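Local coordinates for protein beta-1,3-1,4-glucanase (Caldicellulosiruptor sp. F32, PDB 5H4R) that hydrolyses mixed-linkage beta-1,3-1,4-glucans as a family 5 glycoside hydrolase (lichenase) and binds cellotetraose in its active-site cleft, at residues A[235-240]-A[265-270]; A[220-225]-A[255-260]; A[278-283]-A[327-332]. The protein carries 1 engineered substitution. All coordinates share one frame; numbering follows the deposited sequence.

Interaction 1: A[235-240]-A[265-270]; sequences RYLMVP and NRIIIS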
ATOM      1  N   ARG A 235       3.102 -14.587  11.137  1.00 10.95           N
ATOM      2  CA  ARG A 235       3.131 -13.182  10.744  1.00 12.93           C
ATOM      3  C   ARG A 235       1.858 -12.797  10.000  1.00  9.53           C
ATOM      4  O   ARG A 235       1.295 -13.597   9.249  1.00 11.22           O
ATOM      5  CB  ARG A 235       4.361 -12.988   9.839  1.00 20.14           C
ATOM      6  CG  ARG A 235       4.577 -11.658   9.240  1.00 25.88           C
ATOM      7  CD  ARG A 235       5.830 -11.613   8.374  1.00 12.41           C
ATOM      8  NE  ARG A 235       6.994 -12.298   8.920  1.00 10.46           N
ATOM      9  CZ  ARG A 235       7.707 -11.879   9.956  1.00 10.49           C
ATOM     10  NH1 ARG A 235       7.348 -10.787  10.615  1.00 11.26           N
ATOM     11  NH2 ARG A 235       8.734 -12.594  10.386  1.00 10.91           N
ATOM     12  N   TYR A 236       1.417 -11.552  10.181  1.00  7.93           N
ATOM     13  CA  TYR A 236       0.308 -11.044   9.376  1.00  8.69           C
ATOM     14  C   TYR A 236       0.756 -10.816   7.941  1.00 11.54           C
ATOM     15  O   TYR A 236       1.859 -10.326   7.689  1.00  9.06           O
ATOM     16  CB  TYR A 236      -0.240  -9.738   9.956  1.00 10.28           C
ATOM     17  CG  TYR A 236      -1.058  -9.915  11.211  1.00 10.87           C
ATOM     18  CD1 TYR A 236      -0.449  -9.916  12.465  1.00 11.75           C
ATOM     19  CD2 TYR A 236      -2.440 -10.079  11.155  1.00 11.88           C
ATOM     20  CE1 TYR A 236      -1.183 -10.066  13.622  1.00 10.36           C
ATOM     21  CE2 TYR A 236      -3.185 -10.248  12.312  1.00 11.53           C
ATOM     22  CZ  TYR A 236      -2.548 -10.245  13.543  1.00 10.82           C
ATOM     23  OH  TYR A 236      -3.259 -10.414  14.706  1.00 12.96           O
ATOM     24  N   LEU A 237      -0.138 -11.134   6.999  1.00 10.74           N
ATOM     25  CA  LEU A 237       0.115 -11.064   5.570  1.00  6.59           C
ATOM     26  C   LEU A 237      -1.029 -10.311   4.912  1.00  9.94           C
ATOM     27  O   LEU A 237      -2.194 -10.579   5.207  1.00 11.82           O
ATOM     28  CB  LEU A 237       0.207 -12.444   4.965  1.00  9.19           C
ATOM     29  CG  LEU A 237       1.111 -13.456   5.635  1.00  9.26           C
ATOM     30  CD1 LEU A 237       0.969 -14.825   4.975  1.00 12.16           C
ATOM     31  CD2 LEU A 237       2.553 -12.970   5.570  1.00 11.56           C
ATOM     32  N   MET A 238      -0.696  -9.393   4.011  1.00  9.32           N
ATOM     33  CA  MET A 238      -1.681  -8.604   3.289  1.00  8.21           C
ATOM     34  C   MET A 238      -1.838  -9.138   1.874  1.00  8.29           C
ATOM     35  O   MET A 238      -0.841  -9.442   1.219  1.00  9.42           O
ATOM     36  CB  MET A 238      -1.258  -7.128   3.256  1.00  8.48           C
ATOM     37  CG  MET A 238      -1.432  -6.392   4.577  1.00  9.91           C
ATOM     38  SD  MET A 238      -0.635  -4.754   4.612  1.00 12.30           S
ATOM     39  CE  MET A 238      -1.551  -3.876   3.325  1.00 12.85           C
ATOM     40  N   VAL A 239      -3.092  -9.228   1.404  1.00  6.62           N
ATOM     41  CA  VAL A 239      -3.346  -9.664   0.036  1.00  8.24           C
ATOM     42  C   VAL A 239      -4.343  -8.715  -0.604  1.00  9.97           C
ATOM     43  O   VAL A 239      -5.348  -8.348   0.028  1.00  8.85           O
ATOM     44  CB  VAL A 239      -3.882 -11.099  -0.042  1.00 11.49           C
ATOM     45  CG1 VAL A 239      -2.808 -12.080   0.409  1.00 11.04           C
ATOM     46  CG2 VAL A 239      -5.156 -11.241   0.767  1.00 14.04           C
ATOM     47  N   PRO A 240      -4.098  -8.318  -1.853  1.00  9.30           N
ATOM     48  CA  PRO A 240      -5.065  -7.500  -2.593  1.00  9.45           C
ATOM     49  C   PRO A 240      -5.916  -8.340  -3.525  1.00  8.59           C
ATOM     50  O   PRO A 240      -5.556  -9.483  -3.836  1.00  8.65           O
ATOM     51  CB  PRO A 240      -4.148  -6.575  -3.411  1.00  8.60           C
ATOM     52  CG  PRO A 240      -3.060  -7.480  -3.781  1.00 11.06           C
ATOM     53  CD  PRO A 240      -2.830  -8.396  -2.596  1.00  9.49           C
ATOM     54  N   ASN A 265      -6.814 -15.976  11.625  1.00 15.35           N
ATOM     55  CA  ASN A 265      -7.177 -14.626  11.198  1.00 14.27           C
ATOM     56  C   ASN A 265      -5.938 -13.736  11.047  1.00 13.23           C
ATOM     57  O   ASN A 265      -5.856 -12.652  11.610  1.00 13.37           O
ATOM     58  CB  ASN A 265      -8.181 -14.025  12.184  1.00 15.23           C
ATOM     59  CG  ASN A 265      -8.964 -12.874  11.602  1.00 14.58           C
ATOM     60  OD1 ASN A 265      -9.192 -12.797  10.396  1.00 14.40           O
ATOM     61  ND2 ASN A 265      -9.410 -11.975  12.464  1.00 15.34           N
ATOM     62  N   ARG A 266      -4.966 -14.210  10.269  1.00 12.90           N
ATOM     63  CA  ARG A 266      -3.699 -13.516  10.085  1.00 12.50           C
ATOM     64  C   ARG A 266      -3.556 -12.972   8.669  1.00 11.52           C
ATOM     65  O   ARG A 266      -2.468 -12.538   8.298  1.00 11.54           O
ATOM     66  CB  ARG A 266      -2.517 -14.449  10.438  1.00 13.61           C
ATOM     67  CG  ARG A 266      -2.414 -14.815  11.926  1.00 14.85           C
ATOM     68  CD  ARG A 266      -1.974 -13.610  12.753  1.00 15.23           C
ATOM     69  NE  ARG A 266      -2.039 -13.765  14.208  1.00 18.85           N
ATOM     70  CZ  ARG A 266      -1.012 -13.681  15.045  1.00 23.54           C
ATOM     71  NH1 ARG A 266       0.231 -13.474  14.623  1.00 25.36           N
ATOM     72  NH2 ARG A 266      -1.238 -13.804  16.335  1.00 32.16           N
ATOM     73  N   ILE A 267      -4.633 -12.981   7.875  1.00 11.22           N
ATOM     74  CA  ILE A 267      -4.629 -12.431   6.522  1.00 10.38           C
ATOM     75  C   ILE A 267      -5.391 -11.114   6.546  1.00  9.93           C
ATOM     76  O   ILE A 267      -6.548 -11.066   6.983  1.00 10.38           O
ATOM     77  CB  ILE A 267      -5.252 -13.398   5.496  1.00 11.06           C
ATOM     78  CG1 ILE A 267      -4.571 -14.776   5.515  1.00 16.62           C
ATOM     79  CG2 ILE A 267      -5.207 -12.774   4.106  1.00 12.25           C
ATOM     80  CD1 ILE A 267      -3.134 -14.755   5.235  1.00 16.91           C
ATOM     81  N   ILE A 268      -4.737 -10.055   6.071  1.00  9.71           N
ATOM     82  CA  ILE A 268      -5.285  -8.701   6.033  1.00  8.03           C
ATOM     83  C   ILE A 268      -5.637  -8.381   4.589  1.00  9.11           C
ATOM     84  O   ILE A 268      -4.836  -8.633   3.685  1.00  8.74           O
ATOM     85  CB  ILE A 268      -4.271  -7.672   6.569  1.00  9.11           C
ATOM     86  CG1 ILE A 268      -3.914  -7.966   8.039  1.00  9.06           C
ATOM     87  CG2 ILE A 268      -4.799  -6.265   6.404  1.00 10.23           C
ATOM     88  CD1 ILE A 268      -2.815  -7.098   8.578  1.00 10.37           C
ATOM     89  N   ILE A 269      -6.822  -7.826   4.374  1.00  8.86           N
ATOM     90  CA  ILE A 269      -7.222  -7.392   3.035  1.00  7.71           C
ATOM     91  C   ILE A 269      -6.558  -6.054   2.743  1.00  7.05           C
ATOM     92  O   ILE A 269      -6.647  -5.129   3.553  1.00 10.04           O
ATOM     93  CB  ILE A 269      -8.745  -7.260   2.934  1.00  9.26           C
ATOM     94  CG1 ILE A 269      -9.462  -8.547   3.314  1.00 12.98           C
ATOM     95  CG2 ILE A 269      -9.165  -6.822   1.512  1.00 11.85           C
ATOM     96  CD1 ILE A 269      -9.058  -9.742   2.541  1.00 13.89           C
ATOM     97  N   SER A 270      -5.883  -5.963   1.605  1.00  8.63           N
ATOM     98  CA  SER A 270      -5.203  -4.759   1.146  1.00  9.56           C
ATOM     99  C   SER A 270      -6.038  -4.060   0.082  1.00  8.85           C
ATOM    100  O   SER A 270      -6.431  -4.684  -0.908  1.00 11.25           O
ATOM    101  CB  SER A 270      -3.834  -5.108   0.554  1.00 12.43           C
ATOM    102  OG  SER A 270      -3.234  -3.971  -0.035  1.00 14.24           O
TER
HETATM  103  O   HOH W   1      -5.197 -12.417  14.542  1.00 13.48           O
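Leu-237, Val-239, Ile-268 and Ser-270 knit the two segments together as neighbouring parallel strands through four backbone hydrogen bonds. Leu-237 N donates to Arg-266 O, and Leu-237 O then accepts from Ile-268 N at 2.7 Å in a nearly straight bond (174° at the hydrogen). The carbonyl of Ile-268 accepts in turn from Val-239 N, and Ser-270 N reaches Val-239 O from above the carbonyl plane. Alpha-carbon hydrogens add weaker contacts, such as Met-238 CA to Ile-268 O at 3.2 Å.

Where the strands begin, the interaction turns aromatic. CD of Arg-266 sits over the centre of the Tyr-236 ring, 3.5 Å from the centroid, and the guanidinium continues flat above the rim and the hydroxyl, its plane only 1° from that of the ring. The bend of the arginine chain at chi2 (-71°) turns CD back over the ring. Arg-266 NH1 is bonded to Ser-234 O, which helps fix the rotation of the group, while a water links Tyr-236 OH to Asn-265 O.

Apolar contacts line both faces of the sheet. On one, CG of Met-238 lies 3.7 Å from Ile-268 CB, and Ile-268 CD1 meets Tyr-236 CB; on the other, Val-239 CG2 touches Ile-267 CG2 at 3.7 Å and Leu-237 CB approaches Ile-267 CD1.

These are the fifth and sixth strands of the closed eight-stranded barrel, joined by a beta-alpha-beta crossover through helix 247-250. Strand 181-184 pairs with Met-238 on the far side of 237-240, and Ile-269 bonds onward to Val-323. Helix 205-226 covers Leu-237 and Val-239, and helix 39-47, which stacks Phe-43 on Tyr-236, covers the start of the pair.

Interaction 2: A[220-225]-A[255-260]; sequences VFVDTV and KIPKDS
Helix 205-226 packs against the 255-260 loop chiefly where Val-222 meets Pro-257. Ahead of that contact, Val-220 O accepts both the backbone N and the OG1 of Thr-224, which arrive from opposite faces of the carbonyl plane, OG1 at 2.8 Å. Phe-221 looks instead to the barrel, resting on Leu-237 and Val-239.

At Val-222 the two methyls divide the work. CG2, beside the backbone N, meets Pro-257 CB at 3.7 Å, with CG of the same ring only slightly farther off. CG1, anti to the backbone N (chi1 173°), faces polar atoms, lying 3.7 Å from Lys-258 O and 4.0 Å from Asp-259 OD1.

Asp-223 follows with a solvent-mediated link. Its OD1 accepts a water at 2.6 Å that also donates to Lys-258 O and is weakly bonded to Ser-260 N; Gln-219 NE2 holds the same carboxylate oxygen, while Gln-219 OE1 accepts from Lys-258 N. Asp-259 is gripped separately, by a salt bridge to Arg-226 and by Ser-261 N.

No direct hydrogen bond crosses between 220-225 and 255-260. The chemistry therefore implies a small apolar contact on the outer, helical layer of the barrel, with a water bridging its polar rim; Gln-219 and Arg-226 are among the residues that tie helix and loop directly.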
ATOM      1  N   VAL A 220      -0.369 -18.992  -3.438  1.00 11.73           N
ATOM      2  CA  VAL A 220       1.045 -19.341  -3.544  1.00 14.30           C
ATOM      3  C   VAL A 220       1.869 -18.513  -2.572  1.00 11.20           C
ATOM      4  O   VAL A 220       2.764 -19.033  -1.878  1.00 11.02           O
ATOM      5  CB  VAL A 220       1.511 -19.150  -5.001  1.00 11.38           C
ATOM      6  CG1 VAL A 220       3.027 -19.263  -5.126  1.00 14.30           C
ATOM      7  CG2 VAL A 220       0.837 -20.182  -5.886  1.00 16.73           C
ATOM      8  N   PHE A 221       1.587 -17.211  -2.511  1.00 10.61           N
ATOM      9  CA  PHE A 221       2.278 -16.314  -1.591  1.00 10.94           C
ATOM     10  C   PHE A 221       2.151 -16.790  -0.155  1.00  9.46           C
ATOM     11  O   PHE A 221       3.150 -16.912   0.562  1.00  9.80           O
ATOM     12  CB  PHE A 221       1.720 -14.892  -1.757  1.00 11.63           C
ATOM     13  CG  PHE A 221       1.906 -13.987  -0.555  1.00  9.90           C
ATOM     14  CD1 PHE A 221       3.161 -13.482  -0.223  1.00  9.02           C
ATOM     15  CD2 PHE A 221       0.820 -13.607   0.219  1.00  8.33           C
ATOM     16  CE1 PHE A 221       3.302 -12.617   0.877  1.00  8.80           C
ATOM     17  CE2 PHE A 221       0.973 -12.742   1.299  1.00 10.95           C
ATOM     18  CZ  PHE A 221       2.214 -12.257   1.616  1.00  8.76           C
ATOM     19  N   VAL A 222       0.931 -17.039   0.298  1.00 10.02           N
ATOM     20  CA  VAL A 222       0.741 -17.469   1.681  1.00 10.13           C
ATOM     21  C   VAL A 222       1.484 -18.775   1.931  1.00 13.07           C
ATOM     22  O   VAL A 222       2.222 -18.912   2.918  1.00 10.04           O
ATOM     23  CB  VAL A 222      -0.753 -17.592   2.009  1.00 11.72           C
ATOM     24  CG1 VAL A 222      -0.974 -18.206   3.387  1.00 11.28           C
ATOM     25  CG2 VAL A 222      -1.397 -16.220   1.931  1.00 13.57           C
ATOM     26  N   ASP A 223       1.294 -19.758   1.049  1.00 11.48           N
ATOM     27  CA  ASP A 223       1.926 -21.056   1.258  1.00 14.12           C
ATOM     28  C   ASP A 223       3.442 -20.914   1.290  1.00 12.67           C
ATOM     29  O   ASP A 223       4.129 -21.564   2.091  1.00 13.03           O
ATOM     30  CB  ASP A 223       1.504 -22.036   0.160  1.00 15.39           C
ATOM     31  CG  ASP A 223       0.024 -22.431   0.234  1.00 20.07           C
ATOM     32  OD1 ASP A 223      -0.613 -22.201   1.278  1.00 25.55           O
ATOM     33  OD2 ASP A 223      -0.483 -23.022  -0.749  1.00 23.32           O
ATOM     34  N   THR A 224       3.986 -20.066   0.413  1.00 11.10           N
ATOM     35  CA  THR A 224       5.435 -19.890   0.355  1.00 10.75           C
ATOM     36  C   THR A 224       5.952 -19.295   1.653  1.00 11.40           C
ATOM     37  O   THR A 224       6.937 -19.782   2.225  1.00 12.28           O
ATOM     38  CB  THR A 224       5.792 -18.991  -0.839  1.00 12.71           C
ATOM     39  OG1 THR A 224       5.452 -19.673  -2.055  1.00 13.74           O
ATOM     40  CG2 THR A 224       7.261 -18.660  -0.857  1.00 15.30           C
ATOM     41  N   VAL A 225       5.298 -18.244   2.133  1.00 11.46           N
ATOM     42  CA  VAL A 225       5.759 -17.586   3.353  1.00  9.30           C
ATOM     43  C   VAL A 225       5.685 -18.548   4.535  1.00  9.45           C
ATOM     44  O   VAL A 225       6.619 -18.637   5.339  1.00 11.05           O
ATOM     45  CB  VAL A 225       4.948 -16.308   3.619  1.00  9.37           C
ATOM     46  CG1 VAL A 225       5.282 -15.749   5.009  1.00 13.86           C
ATOM     47  CG2 VAL A 225       5.233 -15.270   2.540  1.00  9.89           C
ATOM     48  N   LYS A 255     -11.154 -14.598  -3.284  1.00 11.47           N
ATOM     49  CA  LYS A 255     -11.003 -15.627  -2.261  1.00 10.93           C
ATOM     50  C   LYS A 255      -9.884 -15.256  -1.307  1.00 14.04           C
ATOM     51  O   LYS A 255      -8.747 -15.006  -1.737  1.00 16.64           O
ATOM     52  CB  LYS A 255     -10.712 -16.989  -2.887  1.00 14.71           C
ATOM     53  CG  LYS A 255     -11.807 -17.529  -3.762  1.00 20.07           C
ATOM     54  CD  LYS A 255     -11.378 -18.861  -4.360  1.00 40.84           C
ATOM     55  CE  LYS A 255     -12.470 -19.449  -5.235  1.00 48.48           C
ATOM     56  NZ  LYS A 255     -11.991 -20.657  -5.960  1.00 52.75           N
ATOM     57  N   ILE A 256     -10.193 -15.223  -0.018  1.00 13.88           N
ATOM     58  CA  ILE A 256      -9.116 -15.119   0.974  1.00 13.15           C
ATOM     59  C   ILE A 256      -8.342 -16.430   0.974  1.00 11.95           C
ATOM     60  O   ILE A 256      -8.966 -17.504   1.086  1.00 13.00           O
ATOM     61  CB  ILE A 256      -9.678 -14.827   2.360  1.00 11.91           C
ATOM     62  CG1 ILE A 256     -10.439 -13.504   2.393  1.00 15.67           C
ATOM     63  CG2 ILE A 256      -8.525 -14.792   3.400  1.00 14.25           C
ATOM     64  CD1 ILE A 256     -11.182 -13.278   3.692  1.00 16.17           C
ATOM     65  N   PRO A 257      -7.014 -16.409   0.841  1.00 11.29           N
ATOM     66  CA  PRO A 257      -6.253 -17.663   0.836  1.00 13.14           C
ATOM     67  C   PRO A 257      -6.450 -18.461   2.110  1.00 14.93           C
ATOM     68  O   PRO A 257      -6.580 -17.904   3.201  1.00 16.70           O
ATOM     69  CB  PRO A 257      -4.789 -17.208   0.724  1.00 11.94           C
ATOM     70  CG  PRO A 257      -4.823 -15.831   0.314  1.00 16.34           C
ATOM     71  CD  PRO A 257      -6.155 -15.233   0.653  1.00 12.06           C
ATOM     72  N   LYS A 258      -6.409 -19.778   1.957  1.00 13.03           N
ATOM     73  CA  LYS A 258      -6.351 -20.679   3.097  1.00 14.16           C
ATOM     74  C   LYS A 258      -5.003 -20.516   3.777  1.00 18.83           C
ATOM     75  O   LYS A 258      -3.977 -20.377   3.115  1.00 19.03           O
ATOM     76  CB  LYS A 258      -6.562 -22.119   2.639  1.00 18.67           C
ATOM     77  CG  LYS A 258      -7.816 -22.324   1.814  1.00 23.13           C
ATOM     78  CD  LYS A 258      -9.086 -21.851   2.515  1.00 55.30           C
ATOM     79  CE  LYS A 258      -9.392 -22.666   3.763  1.00 65.42           C
ATOM     80  NZ  LYS A 258     -10.678 -22.243   4.391  1.00 78.56           N
ATOM     81  N   ASP A 259      -5.003 -20.526   5.105  1.00 15.40           N
ATOM     82  CA  ASP A 259      -3.804 -20.213   5.863  1.00 16.15           C
ATOM     83  C   ASP A 259      -3.512 -21.360   6.809  1.00 17.72           C
ATOM     84  O   ASP A 259      -4.388 -21.793   7.561  1.00 22.08           O
ATOM     85  CB  ASP A 259      -3.978 -18.895   6.636  1.00 17.43           C
ATOM     86  CG  ASP A 259      -2.684 -18.389   7.242  1.00 17.26           C
ATOM     87  OD1 ASP A 259      -1.676 -19.130   7.218  1.00 17.31           O
ATOM     88  OD2 ASP A 259      -2.687 -17.231   7.729  1.00 14.53           O
ATOM     89  N   SER A 260      -2.287 -21.866   6.761  1.00 19.39           N
ATOM     90  CA  SER A 260      -1.912 -22.968   7.631  1.00 16.17           C
ATOM     91  C   SER A 260      -1.474 -22.506   9.013  1.00 19.23           C
ATOM     92  O   SER A 260      -1.275 -23.356   9.893  1.00 25.39           O
ATOM     93  CB  SER A 260      -0.794 -23.766   6.973  1.00 21.64           C
ATOM     94  OG  SER A 260       0.340 -22.937   6.798  1.00 24.80           O
TER
HETATM   95  O   HOH W   2      -1.442 -21.817   3.731  1.00 24.52           O

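Interaction 3: A[278-283]-A[327-332]; sequences NFALQA and FGARDK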
ATOM      1  N   ASN A 278     -11.432  12.231  -8.918  1.00  8.64           N
ATOM      2  CA  ASN A 278     -11.278  13.485  -9.658  1.00  8.32           C
ATOM      3  C   ASN A 278     -10.585  14.552  -8.816  1.00  9.16           C
ATOM      4  O   ASN A 278      -9.898  15.434  -9.368  1.00 10.81           O
ATOM      5  CB  ASN A 278     -12.628  13.978 -10.195  1.00  9.39           C
ATOM      6  CG  ASN A 278     -13.682  14.253  -9.112  1.00 12.07           C
ATOM      7  OD1 ASN A 278     -13.475  14.025  -7.936  1.00 12.05           O
ATOM      8  ND2 ASN A 278     -14.828  14.765  -9.540  1.00 15.19           N
ATOM      9  N   PHE A 279     -10.720  14.482  -7.487  1.00  9.37           N
ATOM     10  CA  PHE A 279     -10.006  15.355  -6.559  1.00  7.60           C
ATOM     11  C   PHE A 279      -8.608  14.847  -6.207  1.00  8.46           C
ATOM     12  O   PHE A 279      -7.627  15.591  -6.293  1.00  9.45           O
ATOM     13  CB  PHE A 279     -10.809  15.526  -5.256  1.00  7.80           C
ATOM     14  CG  PHE A 279     -10.067  16.259  -4.200  1.00  8.41           C
ATOM     15  CD1 PHE A 279      -9.858  17.612  -4.292  1.00  9.45           C
ATOM     16  CD2 PHE A 279      -9.530  15.580  -3.108  1.00  9.51           C
ATOM     17  CE1 PHE A 279      -9.140  18.284  -3.334  1.00 11.20           C
ATOM     18  CE2 PHE A 279      -8.821  16.257  -2.152  1.00  9.38           C
ATOM     19  CZ  PHE A 279      -8.631  17.598  -2.249  1.00 10.61           C
ATOM     20  N   ALA A 280      -8.509  13.581  -5.803  1.00  8.01           N
ATOM     21  CA  ALA A 280      -7.318  13.076  -5.135  1.00  6.85           C
ATOM     22  C   ALA A 280      -6.187  12.706  -6.085  1.00  7.23           C
ATOM     23  O   ALA A 280      -5.022  12.922  -5.758  1.00  9.42           O
ATOM     24  CB  ALA A 280      -7.707  11.860  -4.317  1.00  8.92           C
ATOM     25  N   LEU A 281      -6.507  12.132  -7.239  1.00  9.22           N
ATOM     26  CA  LEU A 281      -5.494  11.492  -8.072  1.00  8.06           C
ATOM     27  C   LEU A 281      -5.490  11.988  -9.512  1.00 10.75           C
ATOM     28  O   LEU A 281      -4.421  12.080 -10.115  1.00 10.10           O
ATOM     29  CB  LEU A 281      -5.698   9.988  -8.015  1.00  7.55           C
ATOM     30  CG  LEU A 281      -4.783   9.131  -8.885  1.00 10.67           C
ATOM     31  CD1 LEU A 281      -3.344   9.342  -8.510  1.00 12.07           C
ATOM     32  CD2 LEU A 281      -5.182   7.660  -8.712  1.00 12.06           C
ATOM     33  N   GLN A 282      -6.650  12.327 -10.080  1.00  8.55           N
ATOM     34  CA  GLN A 282      -6.683  12.868 -11.431  1.00 10.50           C
ATOM     35  C   GLN A 282      -5.816  14.119 -11.523  1.00  8.56           C
ATOM     36  O   GLN A 282      -5.812  14.962 -10.625  1.00  9.97           O
ATOM     37  CB  GLN A 282      -8.124  13.190 -11.847  1.00  8.55           C
ATOM     38  CG  GLN A 282      -8.245  13.528 -13.299  1.00 11.67           C
ATOM     39  CD  GLN A 282      -9.692  13.554 -13.766  1.00 23.69           C
ATOM     40  OE1 GLN A 282     -10.612  13.681 -12.964  1.00 14.84           O
ATOM     41  NE2 GLN A 282      -9.897  13.431 -15.068  1.00 25.67           N
ATOM     42  N   ALA A 283      -5.058  14.229 -12.618  1.00  8.65           N
ATOM     43  CA  ALA A 283      -4.132  15.333 -12.739  1.00  8.38           C
ATOM     44  C   ALA A 283      -4.901  16.628 -12.929  1.00 11.16           C
ATOM     45  O   ALA A 283      -5.956  16.640 -13.570  1.00 13.20           O
ATOM     46  CB  ALA A 283      -3.182  15.137 -13.918  1.00 13.52           C
ATOM     47  N   PHE A 327      -3.387   5.880   0.120  1.00  7.54           N
ATOM     48  CA  PHE A 327      -4.299   6.938  -0.257  1.00  7.29           C
ATOM     49  C   PHE A 327      -3.515   8.236  -0.230  1.00  7.04           C
ATOM     50  O   PHE A 327      -2.367   8.298   0.224  1.00  7.99           O
ATOM     51  CB  PHE A 327      -5.524   7.037   0.680  1.00  8.55           C
ATOM     52  CG  PHE A 327      -5.272   7.810   1.934  1.00  7.67           C
ATOM     53  CD1 PHE A 327      -4.408   7.313   2.915  1.00  8.61           C
ATOM     54  CD2 PHE A 327      -5.902   9.027   2.180  1.00  8.44           C
ATOM     55  CE1 PHE A 327      -4.170   8.021   4.078  1.00 12.12           C
ATOM     56  CE2 PHE A 327      -5.659   9.719   3.354  1.00  8.67           C
ATOM     57  CZ  PHE A 327      -4.795   9.210   4.297  1.00 10.98           C
ATOM     58  N   GLY A 328      -4.149   9.281  -0.730  1.00  7.86           N
ATOM     59  CA  GLY A 328      -3.560  10.606  -0.681  1.00  6.30           C
ATOM     60  C   GLY A 328      -4.328  11.524  -1.596  1.00  7.58           C
ATOM     61  O   GLY A 328      -5.228  11.102  -2.316  1.00  7.60           O
ATOM     62  N   ALA A 329      -3.973  12.811  -1.534  1.00  9.32           N
ATOM     63  CA  ALA A 329      -4.492  13.816  -2.461  1.00  9.24           C
ATOM     64  C   ALA A 329      -3.304  14.619  -2.957  1.00  6.13           C
ATOM     65  O   ALA A 329      -2.524  15.135  -2.153  1.00  7.71           O
ATOM     66  CB  ALA A 329      -5.524  14.714  -1.786  1.00 11.32           C
ATOM     67  N   ARG A 330      -3.147  14.672  -4.270  1.00  7.52           N
ATOM     68  CA  ARG A 330      -2.036  15.387  -4.871  1.00  6.73           C
ATOM     69  C   ARG A 330      -2.298  16.885  -4.829  1.00  8.55           C
ATOM     70  O   ARG A 330      -3.437  17.339  -4.912  1.00  9.24           O
ATOM     71  CB  ARG A 330      -1.821  14.920  -6.309  1.00  6.99           C
ATOM     72  CG  ARG A 330      -2.960  15.247  -7.248  1.00  9.22           C
ATOM     73  CD  ARG A 330      -2.863  14.475  -8.575  1.00 12.44           C
ATOM     74  NE  ARG A 330      -1.757  14.940  -9.417  1.00 10.24           N
ATOM     75  CZ  ARG A 330      -1.414  14.367 -10.570  1.00  8.90           C
ATOM     76  NH1 ARG A 330      -2.070  13.287 -10.999  1.00  9.75           N
ATOM     77  NH2 ARG A 330      -0.421  14.858 -11.306  1.00  9.55           N
ATOM     78  N   ASP A 331      -1.224  17.654  -4.700  1.00  9.17           N
ATOM     79  CA  ASP A 331      -1.372  19.097  -4.729  1.00  7.81           C
ATOM     80  C   ASP A 331      -1.890  19.549  -6.087  1.00  8.43           C
ATOM     81  O   ASP A 331      -1.416  19.106  -7.132  1.00  9.51           O
ATOM     82  CB  ASP A 331      -0.045  19.777  -4.414  1.00  7.71           C
ATOM     83  CG  ASP A 331      -0.116  21.283  -4.549  1.00 15.51           C
ATOM     84  OD1 ASP A 331      -0.995  21.915  -3.939  1.00 13.99           O
ATOM     85  OD2 ASP A 331       0.702  21.825  -5.303  1.00 24.50           O
ATOM     86  N   LYS A 332      -2.871  20.453  -6.064  1.00  9.07           N
ATOM     87  CA  LYS A 332      -3.423  21.065  -7.277  1.00  9.91           C
ATOM     88  C   LYS A 332      -3.382  22.563  -7.074  1.00 12.33           C
ATOM     89  O   LYS A 332      -4.321  23.167  -6.561  1.00 11.97           O
ATOM     90  CB  LYS A 332      -4.829  20.583  -7.585  1.00  9.12           C
ATOM     91  CG  LYS A 332      -4.816  19.096  -7.838  1.00  7.98           C
ATOM     92  CD  LYS A 332      -6.193  18.533  -8.213  1.00 11.52           C
ATOM     93  CE  LYS A 332      -6.060  17.127  -8.699  1.00 13.01           C
ATOM     94  NZ  LYS A 332      -7.360  16.563  -9.140  1.00 12.70           N
TER
HETATM   95  O   HOH W   3      -6.043  17.465  -4.626  1.00 10.87           O
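Arg-330 and Lys-332 reach the carbonyls of Phe-279, Ala-280, Leu-281 and Gln-282, at and just beyond the end of helix 277-280. Arg-330 N donates to Ala-280 O, and its NH1 bonds Leu-281 O at 2.8 Å, with that oxygen at the edge of the guanidinium and in its plane. Ala-283 CA lies over one face of the same group. The ammonium of Lys-332, on a chain extended beyond CG, donates to Gln-282 O at 2.7 Å and to Phe-279 O at 3.0 Å, the latter from above the carbonyl plane. Phe-279 CE2 packs on Ala-329 CB at 3.7 Å.

An alanine in place of Arg-330 would probably leave Leu-281 O without its guanidinium mate and open a gap beside Ala-283.

Further out, a water joins Phe-279 O to Arg-330 O. Ser-289 OG and Val-290 O also bond Lys-332 NZ, whose three hydrogens are probably shared among four oxygens. Trp-293 and Phe-342 meet the Phe-279 ring. These hydrogen bonds join the loops that follow barrel strands 267-272 and 322-327. In a TIM barrel such loops form the catalytic end, and Leu-281 touches the bound glucose units of the glycan pocket.

Interactions 1 and 2 form one continuous patch of barrel wall and outer layer, their centres 9 Å apart. Their segments alternate along the chain, and the outer helix and loop overlie the strand pair: Phe-221 CE2 packs 3.8 Å from Leu-237 CB, and Asp-259 OD2 lies 3.5 Å from Ile-267 CD1. Interaction 3 lies on the other side of the chain's centre, about 27 Å from interaction 1 and 34 Å from interaction 2 between centres. Strand 267-272 leads on to helix 277-280, connecting wall to cleft. The side chain of Ser-270 is about 9 Å from a bound glucose, whereas that of Leu-281 in interaction 3 comes within about 4 Å.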